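Local coordinates for protein biotin transporter BioY (Lactococcus lactis subsp. cremoris, PDB 4DVE) that binds biotin in the membrane as the S component of, probably, an energy-coupling factor (ECF) ABC transporter complex, at residues A[110-115]-A[136-141]; A[54-59]-A[174-179]. All coordinates share one frame; numbering follows the deposited sequence.

Overall arrangement
Interactions 1 and 2 touch in the helical core of BioY, their centres about 9 Å apart. Interaction 1, between helices 100-119 and 128-155, involves a part of the chain enclosed by the two ends of interaction 2, which joins helices 52-80 and 170-189. Met56 is the shared element: its backbone O meets Ile113 CD1 at 3.6 Å, while its methyl CE lies 3.8 Å from Gly139 O and 3.9 Å from Val140 CG2. Pro110 CB also packs on Gly59 N, at 3.7 Å. Interaction 2 reaches biotin directly through Lys176; Gly139 of interaction 1 lies about 8 Å from the nearest atoms of biotin, and Phe111 and Phe115 stand beside a detergent molecule.

Interaction 1: A[110-115]-A[136-141]; sequences PFLIGF and LLFGVI. With BNG (nonyl beta-D-glucopyranoside), chain F.
Leu112 crosses the ring of Phe138 at about a right angle, its CB lying over one face as a CH-pi contact, 3.9 Å from the ring centroid and 22° off the normal. The touch falls toward the CG side of the rim, and the Leu112 methyl CD1 follows it at 3.7 Å from Phe138 CD1. Leu137 CG sits over the centre of the opposite face, holding the ring between two leucines. The side chains of Ile113 and Phe138 run past each other in opposite directions: with CG1 turned anti to the carbonyl carbon (chi1 -70°), Ile113 passes the Phe138 CB at 3.9 Å and carries CD1 on to the backbone N of Gly139. The helix of Phe138 widens here into a pi-type turn in which Leu136 O accepts from both Val140 N and Ile141 N, and the Phe138 carbonyl is hydrogen-bonded by Thr109. Away from this seam, Phe115 presents its ring edge to the glucose head of nonyl glucoside, with CD1 3.2 Å from O4, and Phe111 meets C1 of the sugar edge-on. A serine in place of Phe115 would probably open a gap beside O4 of the sugar, leaving Phe111 as the aromatic edge beside the glucose of these two. The axes of the two short segments approach to 8.9 Å at 164°, and the whole is antiparallel packing of two transmembrane helices in an all-helical S component.

Interaction 2: A[54-59]-A[174-179]; sequences GIMMAG and CIKAIL. With BTN (biotin), chain D.
The biotin site of this S component reaches into the helix bundle through Lys176, whose aliphatic stem forms one side of the contact between segments 54-59 and 174-179. The other side is the side chain of Met56, present as selenomethionine, which crosses the lysine at about a right angle. Its methyl CE rests 3.8 Å from Lys176 CB, with CD slightly farther along the same stem, while SE lies against the next residue, 3.8 Å from the backbone N of Ala177 and 4.1 Å from its CB. The selenium thus rests on the backbone at Ala177 N and CA, with the methyl CB beside it. This position follows from a chain that runs extended from the helix, with CG anti to the carbonyl carbon (chi1 -69°), and has a modest bend at chi3 (-148°) that sets CE by the lysine stem.

Lys176 starts out toward Met56, but the chain, modestly bent at chi3 (-144°), runs on away from Met56 to the ligand. There NZ lies 2.9 Å from O3, the ureido carbonyl oxygen of biotin, in a weak hydrogen bond. Its stronger partner is Asp173, which forms a salt bridge with it and also binds biotin; the backbone O of Ile49 and the side-chain oxygen of Asn52 also hydrogen-bond to NZ. The negative charge of Asp173 would be expected to stabilise the lysine in its charged form. All the touching residues are buried, so the apolar stem is screened while its polar end is held by Asp173, Ile49 O and Asn52, with a weak bond to biotin. In the fold, this packing joins helix 52-80 to helix 170-189, with Leu132 and Val135 of helix 128-155 against Ala177 and helix 13-33 behind Ile55 and Ala58.

Interaction 1: A[110-115]-A[136-141]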
ATOM      1  N   PRO A 110       2.651   4.878   1.892  1.00 29.72           N
ATOM      2  CA  PRO A 110       4.054   4.959   1.411  1.00 31.21           C
ATOM      3  C   PRO A 110       4.806   6.105   2.017  1.00 31.64           C
ATOM      4  O   PRO A 110       5.992   5.985   2.226  1.00 32.10           O
ATOM      5  CB  PRO A 110       3.929   5.130  -0.115  1.00 31.40           C
ATOM      6  CG  PRO A 110       2.495   5.287  -0.389  1.00 32.55           C
ATOM      7  CD  PRO A 110       1.678   4.941   0.788  1.00 30.36           C
ATOM      8  N   PHE A 111       4.110   7.191   2.356  1.00 32.69           N
ATOM      9  CA  PHE A 111       4.759   8.299   3.029  1.00 34.23           C
ATOM     10  C   PHE A 111       5.230   7.880   4.431  1.00 34.99           C
ATOM     11  O   PHE A 111       6.367   8.095   4.822  1.00 35.75           O
ATOM     12  CB  PHE A 111       3.820   9.514   3.144  1.00 35.03           C
ATOM     13  CG  PHE A 111       4.404  10.581   3.988  1.00 40.43           C
ATOM     14  CD1 PHE A 111       4.040  10.716   5.320  1.00 42.95           C
ATOM     15  CD2 PHE A 111       5.434  11.377   3.488  1.00 43.92           C
ATOM     16  CE1 PHE A 111       4.643  11.678   6.124  1.00 45.85           C
ATOM     17  CE2 PHE A 111       6.041  12.342   4.284  1.00 46.22           C
ATOM     18  CZ  PHE A 111       5.648  12.480   5.605  1.00 47.54           C
ATOM     19  N   LEU A 112       4.335   7.262   5.185  1.00 34.07           N
ATOM     20  CA  LEU A 112       4.675   6.801   6.512  1.00 33.38           C
ATOM     21  C   LEU A 112       5.785   5.784   6.499  1.00 32.42           C
ATOM     22  O   LEU A 112       6.735   5.909   7.263  1.00 35.82           O
ATOM     23  CB  LEU A 112       3.440   6.244   7.219  1.00 31.51           C
ATOM     24  CG  LEU A 112       2.397   7.322   7.512  1.00 34.21           C
ATOM     25  CD1 LEU A 112       1.029   6.700   7.896  1.00 32.35           C
ATOM     26  CD2 LEU A 112       2.893   8.258   8.613  1.00 32.82           C
ATOM     27  N   ILE A 113       5.663   4.752   5.673  1.00 32.27           N
ATOM     28  CA  ILE A 113       6.695   3.710   5.600  1.00 32.82           C
ATOM     29  C   ILE A 113       8.050   4.326   5.170  1.00 34.20           C
ATOM     30  O   ILE A 113       9.082   4.116   5.821  1.00 35.99           O
ATOM     31  CB  ILE A 113       6.282   2.563   4.649  1.00 32.33           C
ATOM     32  CG1 ILE A 113       5.130   1.747   5.279  1.00 33.46           C
ATOM     33  CG2 ILE A 113       7.478   1.661   4.339  1.00 31.07           C
ATOM     34  CD1 ILE A 113       4.605   0.602   4.415  1.00 32.29           C
ATOM     35  N   GLY A 114       8.024   5.113   4.102  1.00 34.78           N
ATOM     36  CA  GLY A 114       9.240   5.743   3.563  1.00 35.07           C
ATOM     37  C   GLY A 114       9.892   6.696   4.560  1.00 35.84           C
ATOM     38  O   GLY A 114      11.130   6.716   4.717  1.00 35.06           O
ATOM     39  N   PHE A 115       9.063   7.493   5.220  1.00 35.79           N
ATOM     40  CA  PHE A 115       9.532   8.434   6.226  1.00 40.05           C
ATOM     41  C   PHE A 115      10.271   7.761   7.400  1.00 42.53           C
ATOM     42  O   PHE A 115      11.329   8.232   7.830  1.00 39.97           O
ATOM     43  CB  PHE A 115       8.363   9.246   6.794  1.00 41.77           C
ATOM     44  CG  PHE A 115       8.785  10.237   7.846  1.00 45.19           C
ATOM     45  CD1 PHE A 115       9.221  11.506   7.486  1.00 48.55           C
ATOM     46  CD2 PHE A 115       8.746   9.902   9.189  1.00 46.47           C
ATOM     47  CE1 PHE A 115       9.635  12.420   8.461  1.00 50.99           C
ATOM     48  CE2 PHE A 115       9.156  10.803  10.161  1.00 48.79           C
ATOM     49  CZ  PHE A 115       9.609  12.063   9.795  1.00 50.86           C
ATOM     50  N   LEU A 136       4.368  -3.431   8.910  1.00 34.25           N
ATOM     51  CA  LEU A 136       3.193  -3.916   9.650  1.00 36.76           C
ATOM     52  C   LEU A 136       2.402  -2.735  10.229  1.00 35.81           C
ATOM     53  O   LEU A 136       1.162  -2.637  10.080  1.00 33.46           O
ATOM     54  CB  LEU A 136       3.660  -4.797  10.811  1.00 41.96           C
ATOM     55  CG  LEU A 136       2.905  -5.915  11.519  1.00 50.32           C
ATOM     56  CD1 LEU A 136       3.130  -5.865  13.044  1.00 47.16           C
ATOM     57  CD2 LEU A 136       1.448  -6.094  11.138  1.00 47.31           C
ATOM     58  N   LEU A 137       3.119  -1.827  10.887  1.00 35.48           N
ATOM     59  CA  LEU A 137       2.451  -0.715  11.557  1.00 37.66           C
ATOM     60  C   LEU A 137       1.653   0.143  10.574  1.00 34.04           C
ATOM     61  O   LEU A 137       0.464   0.458  10.820  1.00 33.08           O
ATOM     62  CB  LEU A 137       3.451   0.125  12.326  1.00 39.79           C
ATOM     63  CG  LEU A 137       3.069   1.024  13.479  1.00 46.55           C
ATOM     64  CD1 LEU A 137       2.334   0.267  14.601  1.00 49.89           C
ATOM     65  CD2 LEU A 137       4.377   1.636  14.026  1.00 51.33           C
ATOM     66  N   PHE A 138       2.278   0.496   9.463  1.00 32.51           N
ATOM     67  CA  PHE A 138       1.663   1.456   8.550  1.00 34.03           C
ATOM     68  C   PHE A 138       0.965   0.881   7.341  1.00 35.39           C
ATOM     69  O   PHE A 138       0.004   1.480   6.857  1.00 40.77           O
ATOM     70  CB  PHE A 138       2.651   2.515   8.159  1.00 34.93           C
ATOM     71  CG  PHE A 138       3.196   3.273   9.334  1.00 37.86           C
ATOM     72  CD1 PHE A 138       2.361   4.028  10.124  1.00 39.90           C
ATOM     73  CD2 PHE A 138       4.543   3.231   9.641  1.00 40.74           C
ATOM     74  CE1 PHE A 138       2.859   4.740  11.203  1.00 43.44           C
ATOM     75  CE2 PHE A 138       5.045   3.925  10.726  1.00 44.02           C
ATOM     76  CZ  PHE A 138       4.202   4.684  11.506  1.00 45.80           C
ATOM     77  N   GLY A 139       1.423  -0.267   6.858  1.00 31.71           N
ATOM     78  CA  GLY A 139       0.782  -0.929   5.743  1.00 31.53           C
ATOM     79  C   GLY A 139      -0.343  -1.870   6.149  1.00 31.24           C
ATOM     80  O   GLY A 139      -1.177  -2.191   5.338  1.00 30.04           O
ATOM     81  N   VAL A 140      -0.343  -2.333   7.399  1.00 32.87           N
ATOM     82  CA  VAL A 140      -1.338  -3.296   7.855  1.00 32.61           C
ATOM     83  C   VAL A 140      -2.237  -2.700   8.952  1.00 33.20           C
ATOM     84  O   VAL A 140      -3.425  -2.521   8.712  1.00 34.03           O
ATOM     85  CB  VAL A 140      -0.709  -4.632   8.302  1.00 33.51           C
ATOM     86  CG1 VAL A 140      -1.808  -5.600   8.778  1.00 32.20           C
ATOM     87  CG2 VAL A 140       0.127  -5.223   7.155  1.00 32.09           C
ATOM     88  N   ILE A 141      -1.669  -2.337  10.106  1.00 34.80           N
ATOM     89  CA  ILE A 141      -2.462  -1.875  11.243  1.00 35.50           C
ATOM     90  C   ILE A 141      -3.180  -0.531  10.986  1.00 34.68           C
ATOM     91  O   ILE A 141      -4.408  -0.429  11.189  1.00 31.24           O
ATOM     92  CB  ILE A 141      -1.652  -1.798  12.562  1.00 36.71           C
ATOM     93  CG1 ILE A 141      -0.974  -3.154  12.886  1.00 39.65           C
ATOM     94  CG2 ILE A 141      -2.587  -1.359  13.682  1.00 38.77           C
ATOM     95  CD1 ILE A 141      -1.913  -4.369  12.979  1.00 42.00           C
TER
HETATM   96  C1  BNG F 203       8.907  14.258   2.521  0.75 74.38           C
HETATM   97  C2  BNG F 203      10.360  13.800   2.532  0.75 77.15           C
HETATM   98  C3  BNG F 203      10.805  13.436   3.944  0.75 77.13           C
HETATM   99  C4  BNG F 203      10.443  14.539   4.932  0.75 77.93           C
HETATM  100  C5  BNG F 203       8.985  14.954   4.776  0.75 78.31           C
HETATM  101  C6  BNG F 203       8.644  16.109   5.710  0.75 81.30           C
HETATM  102  C1' BNG F 203       7.142  14.844   1.064  0.75 66.06           C
HETATM  103  C2' BNG F 203       6.642  13.985  -0.092  0.75 62.49           C
HETATM  104  C3' BNG F 203       5.454  14.641  -0.785  0.75 61.87           C
HETATM  105  C4' BNG F 203       4.410  13.602  -1.179  0.75 59.85           C
HETATM  106  C5' BNG F 203       3.832  13.905  -2.557  0.75 59.22           C
HETATM  107  C6' BNG F 203       2.313  13.785  -2.550  0.75 62.64           C
HETATM  108  C7' BNG F 203       1.808  13.175  -3.852  0.75 61.41           C
HETATM  109  C8' BNG F 203       0.286  13.230  -3.927  0.75 60.63           C
HETATM  110  C9' BNG F 203      -0.223  12.501  -5.150  0.75 56.16           C
HETATM  111  O1  BNG F 203       8.552  14.677   1.204  0.75 70.32           O
HETATM  112  O2  BNG F 203      10.507  12.660   1.678  0.75 78.39           O
HETATM  113  O3  BNG F 203      12.222  13.228   3.959  0.75 67.50           O
HETATM  114  O4  BNG F 203      10.665  14.074   6.269  0.75 84.49           O
HETATM  115  O5  BNG F 203       8.746  15.348   3.426  0.75 78.05           O
HETATM  116  O6  BNG F 203       8.068  17.180   4.954  0.75 83.01           O

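Interaction 2: A[54-59]-A[174-179]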
ATOM      1  N   GLY A  54       1.131  -4.084  -2.985  1.00 31.65           N
ATOM      2  CA  GLY A  54       1.867  -3.131  -3.819  1.00 32.72           C
ATOM      3  C   GLY A  54       1.969  -1.761  -3.147  1.00 31.77           C
ATOM      4  O   GLY A  54       2.961  -1.042  -3.321  1.00 31.60           O
ATOM      5  N   ILE A  55       0.913  -1.399  -2.425  1.00 30.06           N
ATOM      6  CA  ILE A  55       0.872  -0.182  -1.656  1.00 31.36           C
ATOM      7  C   ILE A  55       1.961  -0.217  -0.587  1.00 30.98           C
ATOM      8  O   ILE A  55       2.617   0.782  -0.345  1.00 31.33           O
ATOM      9  CB  ILE A  55      -0.491   0.040  -0.951  1.00 31.09           C
ATOM     10  CG1 ILE A  55      -1.659  -0.018  -1.953  1.00 33.00           C
ATOM     11  CG2 ILE A  55      -0.481   1.375  -0.200  1.00 28.57           C
ATOM     12  CD1 ILE A  55      -1.521   0.930  -3.134  1.00 32.46           C
HETATM   13  N   MSE A  56       2.161  -1.385   0.015  1.00 31.20           N
HETATM   14  CA  MSE A  56       3.155  -1.561   1.063  1.00 32.00           C
HETATM   15  C   MSE A  56       4.563  -1.429   0.549  1.00 33.17           C
HETATM   16  O   MSE A  56       5.443  -0.911   1.260  1.00 34.11           O
HETATM   17  CB  MSE A  56       3.055  -2.955   1.694  1.00 32.50           C
HETATM   18  CG  MSE A  56       1.797  -3.130   2.492  1.00 34.25           C
HETATM   19 SE   MSE A  56       1.745  -4.940   3.291  0.82 32.36          SE
HETATM   20  CE  MSE A  56      -0.211  -5.214   3.266  1.00 32.20           C
HETATM   21  N   MSE A  57       4.806  -1.929  -0.660  1.00 32.46           N
HETATM   22  CA  MSE A  57       6.147  -1.920  -1.253  1.00 33.18           C
HETATM   23  C   MSE A  57       6.642  -0.576  -1.747  1.00 34.10           C
HETATM   24  O   MSE A  57       7.863  -0.342  -1.792  1.00 34.22           O
HETATM   25  CB  MSE A  57       6.144  -2.842  -2.471  1.00 35.24           C
HETATM   26  CG  MSE A  57       6.018  -4.317  -2.094  1.00 38.02           C
HETATM   27 SE   MSE A  57       5.550  -5.387  -3.695  0.68 39.92          SE
HETATM   28  CE  MSE A  57       7.074  -4.793  -4.803  1.00 48.00           C
ATOM     29  N   ALA A  58       5.715   0.298  -2.149  1.00 32.90           N
ATOM     30  CA  ALA A  58       6.032   1.564  -2.827  1.00 32.95           C
ATOM     31  C   ALA A  58       6.977   2.472  -2.033  1.00 34.32           C
ATOM     32  O   ALA A  58       7.961   2.992  -2.585  1.00 30.85           O
ATOM     33  CB  ALA A  58       4.742   2.313  -3.174  1.00 29.88           C
ATOM     34  N   GLY A  59       6.657   2.692  -0.759  1.00 31.77           N
ATOM     35  CA  GLY A  59       7.497   3.524   0.132  1.00 32.11           C
ATOM     36  C   GLY A  59       8.862   2.939   0.472  1.00 33.12           C
ATOM     37  O   GLY A  59       9.830   3.676   0.675  1.00 32.65           O
ATOM     38  N   CYS A 174      -0.237 -10.020   6.971  1.00 36.67           N
ATOM     39  CA  CYS A 174       1.087 -10.333   7.511  1.00 39.17           C
ATOM     40  C   CYS A 174       1.978 -11.032   6.499  1.00 38.96           C
ATOM     41  O   CYS A 174       3.174 -10.689   6.387  1.00 37.96           O
ATOM     42  CB  CYS A 174       1.003 -11.178   8.790  1.00 41.60           C
ATOM     43  SG  CYS A 174       0.519 -10.188  10.215  0.79 46.63           S
ATOM     44  N   ILE A 175       1.407 -11.993   5.768  1.00 37.04           N
ATOM     45  CA  ILE A 175       2.112 -12.627   4.652  1.00 39.01           C
ATOM     46  C   ILE A 175       2.555 -11.572   3.619  1.00 37.46           C
ATOM     47  O   ILE A 175       3.703 -11.615   3.153  1.00 37.43           O
ATOM     48  CB  ILE A 175       1.272 -13.716   3.958  1.00 42.09           C
ATOM     49  CG1 ILE A 175       1.072 -14.926   4.880  1.00 47.30           C
ATOM     50  CG2 ILE A 175       1.927 -14.180   2.657  1.00 43.09           C
ATOM     51  CD1 ILE A 175      -0.132 -15.754   4.462  1.00 50.78           C
ATOM     52  N   LYS A 176       1.661 -10.650   3.273  1.00 34.86           N
ATOM     53  CA  LYS A 176       1.982  -9.573   2.315  1.00 35.67           C
ATOM     54  C   LYS A 176       3.102  -8.696   2.825  1.00 34.83           C
ATOM     55  O   LYS A 176       3.954  -8.303   2.053  1.00 33.67           O
ATOM     56  CB  LYS A 176       0.774  -8.689   1.979  1.00 33.59           C
ATOM     57  CG  LYS A 176      -0.345  -9.409   1.217  1.00 35.84           C
ATOM     58  CD  LYS A 176      -1.650  -8.604   1.271  1.00 35.24           C
ATOM     59  CE  LYS A 176      -2.893  -9.469   1.358  1.00 36.55           C
ATOM     60  NZ  LYS A 176      -4.116  -8.655   1.574  1.00 33.81           N
ATOM     61  N   ALA A 177       3.072  -8.352   4.110  1.00 34.36           N
ATOM     62  CA  ALA A 177       4.104  -7.500   4.704  1.00 34.20           C
ATOM     63  C   ALA A 177       5.476  -8.210   4.707  1.00 36.54           C
ATOM     64  O   ALA A 177       6.511  -7.563   4.456  1.00 34.65           O
ATOM     65  CB  ALA A 177       3.716  -7.076   6.125  1.00 32.89           C
ATOM     66  N   ILE A 178       5.476  -9.524   4.994  1.00 38.66           N
ATOM     67  CA  ILE A 178       6.700 -10.321   5.015  1.00 42.59           C
ATOM     68  C   ILE A 178       7.280 -10.394   3.607  1.00 42.23           C
ATOM     69  O   ILE A 178       8.500 -10.232   3.415  1.00 41.74           O
ATOM     70  CB  ILE A 178       6.500 -11.798   5.471  1.00 43.67           C
ATOM     71  CG1 ILE A 178       5.983 -11.963   6.910  1.00 50.23           C
ATOM     72  CG2 ILE A 178       7.778 -12.593   5.341  1.00 45.71           C
ATOM     73  CD1 ILE A 178       6.473 -10.969   7.914  1.00 52.80           C
ATOM     74  N   LEU A 179       6.425 -10.689   2.632  1.00 41.44           N
ATOM     75  CA  LEU A 179       6.881 -10.771   1.237  1.00 43.84           C
ATOM     76  C   LEU A 179       7.372  -9.406   0.760  1.00 42.63           C
ATOM     77  O   LEU A 179       8.325  -9.324  -0.032  1.00 40.14           O
ATOM     78  CB  LEU A 179       5.763 -11.273   0.308  1.00 44.94           C
ATOM     79  CG  LEU A 179       5.439 -12.765   0.420  1.00 51.60           C
ATOM     80  CD1 LEU A 179       4.112 -13.096  -0.269  1.00 50.95           C
ATOM     81  CD2 LEU A 179       6.589 -13.583  -0.168  1.00 53.00           C
TER
HETATM   82  C11 BTN D 201     -11.188  -1.919  -3.091  1.00 46.68           C
HETATM   83  O11 BTN D 201     -10.650  -2.391  -4.119  1.00 51.06           O
HETATM   84  O12 BTN D 201     -12.340  -1.465  -3.149  1.00 50.93           O
HETATM   85  C10 BTN D 201     -10.437  -1.867  -1.747  1.00 39.01           C
HETATM   86  C9  BTN D 201     -10.488  -3.187  -0.975  1.00 35.45           C
HETATM   87  C8  BTN D 201      -9.775  -3.045   0.391  1.00 32.37           C
HETATM   88  C7  BTN D 201      -9.542  -4.416   1.044  1.00 30.76           C
HETATM   89  C2  BTN D 201      -8.811  -4.320   2.371  1.00 31.08           C
HETATM   90  S1  BTN D 201      -7.114  -3.765   2.135  0.99 30.51           S
HETATM   91  C6  BTN D 201      -6.662  -4.358   3.750  1.00 29.89           C
HETATM   92  C5  BTN D 201      -7.483  -5.641   4.031  1.00 28.81           C
HETATM   93  N1  BTN D 201      -6.770  -6.814   3.593  1.00 28.24           N
HETATM   94  C3  BTN D 201      -7.370  -7.441   2.585  1.00 30.27           C
HETATM   95  O3  BTN D 201      -6.968  -8.469   2.038  1.00 31.45           O
HETATM   96  N2  BTN D 201      -8.495  -6.769   2.283  1.00 29.37           N
HETATM   97  C4  BTN D 201      -8.725  -5.632   3.139  1.00 27.64           C